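Local coordinates for aminotransferase class I and II (Streptococcus suis 89/1591, PDB 3OP7), which probably transfers amino groups between amino acids and keto acids, using the cofactor pyridoxal 5'-phosphate, at residues Y22-V27 / H330-V335; T308-I313 / D343-L348. One frame throughout, in Å; residues are numbered along the deposited sequence.

Contact 1 (Y22-V27 / H330-V335)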
loop_
_atom_site.group_PDB
_atom_site.type_symbol
_atom_site.label_atom_id
_atom_site.label_comp_id
_atom_site.label_asym_id
_atom_site.label_seq_id
_atom_site.Cartn_x
_atom_site.Cartn_y
_atom_site.Cartn_z
ATOM N N TYR A 22 14.754 0.518 -26.022
ATOM C CA TYR A 22 13.597 -0.304 -26.425
ATOM C C TYR A 22 13.187 -1.163 -25.235
ATOM O O TYR A 22 13.775 -2.188 -24.993
ATOM C CB TYR A 22 13.972 -1.174 -27.657
ATOM C CG TYR A 22 14.526 -0.318 -28.755
ATOM C CD1 TYR A 22 13.733 0.667 -29.340
ATOM C CD2 TYR A 22 15.859 -0.425 -29.160
ATOM C CE1 TYR A 22 14.243 1.510 -30.359
ATOM C CE2 TYR A 22 16.384 0.418 -30.159
ATOM C CZ TYR A 22 15.563 1.390 -30.751
ATOM O OH TYR A 22 16.067 2.221 -31.736
ATOM N N ASP A 23 12.174 -0.729 -24.498
ATOM C CA ASP A 23 11.782 -1.401 -23.244
ATOM C C ASP A 23 10.739 -2.489 -23.517
ATOM O O ASP A 23 9.582 -2.189 -23.717
ATOM C CB ASP A 23 11.249 -0.389 -22.246
ATOM C CG ASP A 23 10.968 -1.010 -20.867
ATOM O OD1 ASP A 23 10.832 -2.247 -20.766
ATOM O OD2 ASP A 23 10.907 -0.256 -19.892
ATOM N N ILE A 24 11.175 -3.751 -23.599
ATOM C CA ILE A 24 10.254 -4.884 -23.743
ATOM C C ILE A 24 10.332 -5.755 -22.473
ATOM O O ILE A 24 10.244 -6.985 -22.542
ATOM C CB ILE A 24 10.500 -5.714 -25.041
ATOM C CG1 ILE A 24 11.953 -6.160 -25.178
ATOM C CG2 ILE A 24 10.216 -4.844 -26.255
ATOM C CD1 ILE A 24 12.262 -7.061 -26.425
ATOM N N ALA A 25 10.487 -5.084 -21.330
ATOM C CA ALA A 25 10.568 -5.756 -20.035
ATOM C C ALA A 25 9.262 -5.663 -19.268
ATOM O O ALA A 25 8.984 -6.530 -18.448
ATOM C CB ALA A 25 11.696 -5.157 -19.184
ATOM N N GLY A 26 8.503 -4.578 -19.441
ATOM C CA GLY A 26 7.194 -4.455 -18.749
ATOM C C GLY A 26 6.244 -5.527 -19.269
ATOM O O GLY A 26 6.232 -5.814 -20.469
ATOM N N VAL A 27 5.415 -6.067 -18.385
ATOM C CA VAL A 27 4.477 -7.143 -18.718
ATOM C C VAL A 27 3.010 -6.698 -18.554
ATOM O O VAL A 27 2.114 -7.511 -18.287
ATOM C CB VAL A 27 4.767 -8.409 -17.878
ATOM C CG1 VAL A 27 6.017 -9.127 -18.413
ATOM C CG2 VAL A 27 4.884 -8.059 -16.376
ATOM N N HIS A 330 22.665 -2.502 -27.541
ATOM C CA HIS A 330 21.503 -2.217 -28.413
ATOM C C HIS A 330 20.354 -1.492 -27.761
ATOM O O HIS A 330 19.371 -1.143 -28.436
ATOM C CB HIS A 330 20.989 -3.510 -29.026
ATOM C CG HIS A 330 22.009 -4.185 -29.876
ATOM N ND1 HIS A 330 22.446 -3.651 -31.068
ATOM C CD2 HIS A 330 22.734 -5.309 -29.678
ATOM C CE1 HIS A 330 23.373 -4.436 -31.580
ATOM N NE2 HIS A 330 23.560 -5.454 -30.761
ATOM N N GLY A 331 20.458 -1.270 -26.452
ATOM C CA GLY A 331 19.446 -0.559 -25.717
ATOM C C GLY A 331 18.138 -1.304 -25.487
ATOM O O GLY A 331 17.156 -0.673 -25.144
ATOM N N VAL A 332 18.136 -2.632 -25.652
ATOM C CA VAL A 332 16.945 -3.454 -25.491
ATOM C C VAL A 332 16.891 -3.997 -24.052
ATOM O O VAL A 332 17.864 -4.581 -23.553
ATOM C CB VAL A 332 16.920 -4.661 -26.497
ATOM C CG1 VAL A 332 15.684 -5.537 -26.285
ATOM C CG2 VAL A 332 16.999 -4.182 -27.957
ATOM N N LEU A 333 15.787 -3.761 -23.376
ATOM C CA LEU A 333 15.645 -4.223 -21.988
ATOM C C LEU A 333 14.698 -5.397 -21.916
ATOM O O LEU A 333 13.561 -5.323 -22.395
ATOM C CB LEU A 333 15.178 -3.107 -21.066
ATOM C CG LEU A 333 15.184 -3.438 -19.550
ATOM C CD1 LEU A 333 16.618 -3.558 -19.019
ATOM C CD2 LEU A 333 14.387 -2.412 -18.762
ATOM N N LEU A 334 15.206 -6.484 -21.314
ATOM C CA LEU A 334 14.455 -7.681 -20.979
ATOM C C LEU A 334 14.664 -7.885 -19.483
ATOM O O LEU A 334 15.459 -7.140 -18.862
ATOM C CB LEU A 334 15.052 -8.888 -21.741
ATOM C CG LEU A 334 14.857 -8.914 -23.265
ATOM C CD1 LEU A 334 15.779 -9.943 -23.914
ATOM C CD2 LEU A 334 13.418 -9.253 -23.561
ATOM N N VAL A 335 14.005 -8.889 -18.902
ATOM C CA VAL A 335 14.322 -9.321 -17.527
ATOM C C VAL A 335 14.945 -10.714 -17.613
ATOM O O VAL A 335 14.320 -11.630 -18.143
ATOM C CB VAL A 335 13.138 -9.308 -16.587
ATOM C CG1 VAL A 335 13.614 -9.693 -15.125
ATOM C CG2 VAL A 335 12.475 -7.909 -16.613
#
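Tyr22 and Asp23 pair in parallel with Val332 and Leu333, joined by backbone hydrogen bonds from Tyr22 N to Gly331 O (2.8 Å), from Leu333 N to Tyr22 O (3.0 Å) and, more bent, from Ile24 N to Leu333 O (3.1 Å, 137° at the hydrogen). An Asx turn overlaps the end of the pairing: with CG of Asp23 anti to its backbone N, OD1 takes the N-H of Ala25 at 2.9 Å. The turn brings Ala25 CB against residues 330-335, where it meets CD2 of Leu333 and, at 3.8 Å, CG2 of Val335. On the face shared by Tyr22 and Val332, the tyrosine ring is approached at its edge, CD2 lying 4.1 Å from Val332 CG2 and close to the carbonyl O of His330. Ile24 holds CG1 between its backbone N and carbonyl carbon (chi1 53°); beyond it, CD1 reaches CG1 of Val332 at 3.7 Å. The same CD1 touches CD2 of Leu334 at 3.8 Å, the two side chains lying alongside and pointing the same way. Gly331, with positive phi, is where the chain leaves helix 319-330 for the short strand. That helix packs Leu326 and Leu327 against Val332 and Leu333, respectively, while helix 354-368 meets Tyr22 through Lys359 and Val332 through Lys363; the N-terminal segment is thus joined to the C-terminal part of the chain, as in other fold-type I aminotransferases.

Contact 2 (T308-I313 / D343-L348)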
loop_
_atom_site.group_PDB
_atom_site.type_symbol
_atom_site.label_atom_id
_atom_site.label_comp_id
_atom_site.label_asym_id
_atom_site.label_seq_id
_atom_site.Cartn_x
_atom_site.Cartn_y
_atom_site.Cartn_z
ATOM N N THR A 308 2.670 -11.657 -20.796
ATOM C CA THR A 308 4.016 -12.032 -20.354
ATOM C C THR A 308 4.426 -13.293 -21.097
ATOM O O THR A 308 3.591 -14.110 -21.495
ATOM C CB THR A 308 4.163 -12.189 -18.828
ATOM O OG1 THR A 308 5.537 -12.519 -18.481
ATOM C CG2 THR A 308 3.183 -13.242 -18.268
ATOM N N SER A 309 5.714 -13.399 -21.392
ATOM C CA SER A 309 6.244 -14.609 -21.997
ATOM C C SER A 309 7.643 -14.881 -21.466
ATOM O O SER A 309 8.313 -13.999 -20.907
ATOM C CB SER A 309 6.288 -14.545 -23.554
ATOM O OG SER A 309 7.223 -13.577 -24.001
ATOM N N PHE A 310 8.088 -16.119 -21.647
ATOM C CA PHE A 310 9.346 -16.587 -21.031
ATOM C C PHE A 310 10.021 -17.370 -22.128
ATOM O O PHE A 310 9.622 -18.489 -22.436
ATOM C CB PHE A 310 9.076 -17.437 -19.805
ATOM C CG PHE A 310 10.190 -17.454 -18.774
ATOM C CD1 PHE A 310 10.825 -16.302 -18.373
ATOM C CD2 PHE A 310 10.580 -18.654 -18.197
ATOM C CE1 PHE A 310 11.817 -16.328 -17.378
ATOM C CE2 PHE A 310 11.575 -18.702 -17.245
ATOM C CZ PHE A 310 12.179 -17.526 -16.808
ATOM N N VAL A 311 11.051 -16.757 -22.695
ATOM C CA VAL A 311 11.624 -17.227 -23.931
ATOM C C VAL A 311 12.956 -17.900 -23.619
ATOM O O VAL A 311 13.763 -17.415 -22.812
ATOM C CB VAL A 311 11.810 -16.029 -24.889
ATOM C CG1 VAL A 311 12.457 -16.425 -26.157
ATOM C CG2 VAL A 311 10.469 -15.364 -25.164
ATOM N N LYS A 312 13.152 -19.061 -24.222
ATOM C CA LYS A 312 14.357 -19.849 -24.004
ATOM C C LYS A 312 15.423 -19.458 -25.019
ATOM O O LYS A 312 15.218 -19.642 -26.215
ATOM C CB LYS A 312 14.032 -21.339 -24.164
ATOM C CG LYS A 312 15.116 -22.260 -23.655
ATOM C CD LYS A 312 14.776 -23.705 -23.986
ATOM C CE LYS A 312 15.586 -24.711 -23.168
ATOM N NZ LYS A 312 14.918 -26.053 -23.221
ATOM N N ILE A 313 16.555 -18.954 -24.535
ATOM C CA ILE A 313 17.661 -18.513 -25.392
ATOM C C ILE A 313 18.758 -19.583 -25.395
ATOM O O ILE A 313 19.396 -19.810 -24.366
ATOM C CB ILE A 313 18.253 -17.135 -24.888
ATOM C CG1 ILE A 313 17.169 -16.084 -24.725
ATOM C CG2 ILE A 313 19.368 -16.636 -25.849
ATOM C CD1 ILE A 313 16.403 -15.719 -25.982
ATOM N N ASP A 343 17.558 -19.703 -15.070
ATOM C CA ASP A 343 18.488 -19.117 -16.028
ATOM C C ASP A 343 18.328 -19.883 -17.370
ATOM O O ASP A 343 17.764 -20.970 -17.408
ATOM C CB ASP A 343 19.921 -19.187 -15.460
ATOM C CG ASP A 343 20.854 -18.097 -16.011
ATOM O OD1 ASP A 343 20.533 -17.490 -17.058
ATOM O OD2 ASP A 343 21.941 -17.874 -15.412
ATOM N N GLY A 344 18.808 -19.305 -18.463
ATOM C CA GLY A 344 18.588 -19.856 -19.791
ATOM C C GLY A 344 17.372 -19.283 -20.494
ATOM O O GLY A 344 17.139 -19.624 -21.665
ATOM N N TYR A 345 16.641 -18.385 -19.802
ATOM C CA TYR A 345 15.419 -17.778 -20.299
ATOM C C TYR A 345 15.420 -16.279 -20.015
ATOM O O TYR A 345 16.091 -15.799 -19.079
ATOM C CB TYR A 345 14.190 -18.372 -19.577
ATOM C CG TYR A 345 13.995 -19.850 -19.732
ATOM C CD1 TYR A 345 14.690 -20.741 -18.933
ATOM C CD2 TYR A 345 13.107 -20.368 -20.669
ATOM C CE1 TYR A 345 14.509 -22.118 -19.072
ATOM C CE2 TYR A 345 12.951 -21.751 -20.838
ATOM C CZ TYR A 345 13.643 -22.614 -20.022
ATOM O OH TYR A 345 13.510 -24.001 -20.133
ATOM N N VAL A 346 14.570 -15.551 -20.733
ATOM C CA VAL A 346 14.332 -14.128 -20.456
ATOM C C VAL A 346 12.819 -13.884 -20.399
ATOM O O VAL A 346 12.089 -14.543 -21.125
ATOM C CB VAL A 346 14.979 -13.255 -21.561
ATOM C CG1 VAL A 346 16.495 -13.426 -21.559
ATOM C CG2 VAL A 346 14.421 -13.606 -22.957
ATOM N N ARG A 347 12.347 -12.996 -19.516
ATOM C CA ARG A 347 10.947 -12.550 -19.541
ATOM C C ARG A 347 10.828 -11.387 -20.557
ATOM O O ARG A 347 11.578 -10.407 -20.473
ATOM C CB ARG A 347 10.448 -12.115 -18.193
ATOM C CG ARG A 347 8.932 -12.005 -18.203
ATOM C CD ARG A 347 8.445 -11.508 -16.928
ATOM N NE ARG A 347 8.752 -10.087 -16.798
ATOM C CZ ARG A 347 8.422 -9.354 -15.741
ATOM N NH1 ARG A 347 7.826 -9.910 -14.667
ATOM N NH2 ARG A 347 8.726 -8.057 -15.748
ATOM N N LEU A 348 9.930 -11.565 -21.526
ATOM C CA LEU A 348 9.677 -10.616 -22.615
ATOM C C LEU A 348 8.203 -10.137 -22.563
ATOM O O LEU A 348 7.285 -10.952 -22.688
ATOM C CB LEU A 348 9.964 -11.319 -23.927
ATOM C CG LEU A 348 10.082 -10.397 -25.144
ATOM C CD1 LEU A 348 10.957 -11.097 -26.186
ATOM C CD2 LEU A 348 8.733 -9.963 -25.725
HETATM O O HOH W 1 18.243 -21.865 -22.401
#
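Leu348 O is gripped twice by Ser309: the hydroxyl OG donates to it at 2.9 Å, and the backbone N adds a weak, bent bond. OG stands between the serine's backbone N and carbonyl carbon (chi1 67°), close enough to the strand for this bond. Leu348 N returns a bond to Ser309 O. Further along, Val311 and Val346 exchange a reciprocal pair of bonds, Val311 N to Val346 O and Val346 N to Val311 O, both 2.9 Å. These strands, 309-313 and 345-348, are the central pair of the antiparallel four-stranded sheet of the small C-terminal domain. On one face, the Phe310 and Tyr345 rings lie nearly parallel (7°) but slid apart; Tyr345 CB sits over one face of the Phe310 ring, a CH-pi contact 3.6 Å from the ring centroid. Lys312 crosses the tyrosine obliquely, its CB 3.5 Å from CE2 of Tyr345, whose OH bonds to Glu136. Arg347 crosses Thr308 at about a right angle, with CG packed 3.4 Å from Thr308 OG1, which is hydrogen-bonded to Pro166 O. The Arg347 guanidinium donates to Asn165 OD1 through NH1, and Arg347 probably corresponds to the arginine that receives the substrate carboxylate in class I aminotransferases. On the other face, Val346 CG2 touches Val311 CB and Ile313 CG1, and helices 319-330 and 270-294 pack against this face, through Met319 and Cys323 on Val346 and through Ile292 on Val311.

In the fold
Both contacts are largely buried, and they abut, their centres about 12 Å apart. Contact 1 brings an N-terminal segment to the chain just after helix 319-330; contact 2 joins strands close in sequence within the C-terminal sheet. Their segments alternate along the chain, and Arg347 connects them: its N bonds to Val335 O and its NH2 to Ala25 O. Contact 1 is a brief parallel pairing with aliphatic filling, whereas contact 2 is longer and antiparallel, buries more surface and adds an aromatic pair. Contact 2 also runs from a buried end, where Arg347 and Thr308 meet Val27, to a more exposed one at Lys312 and Gly344.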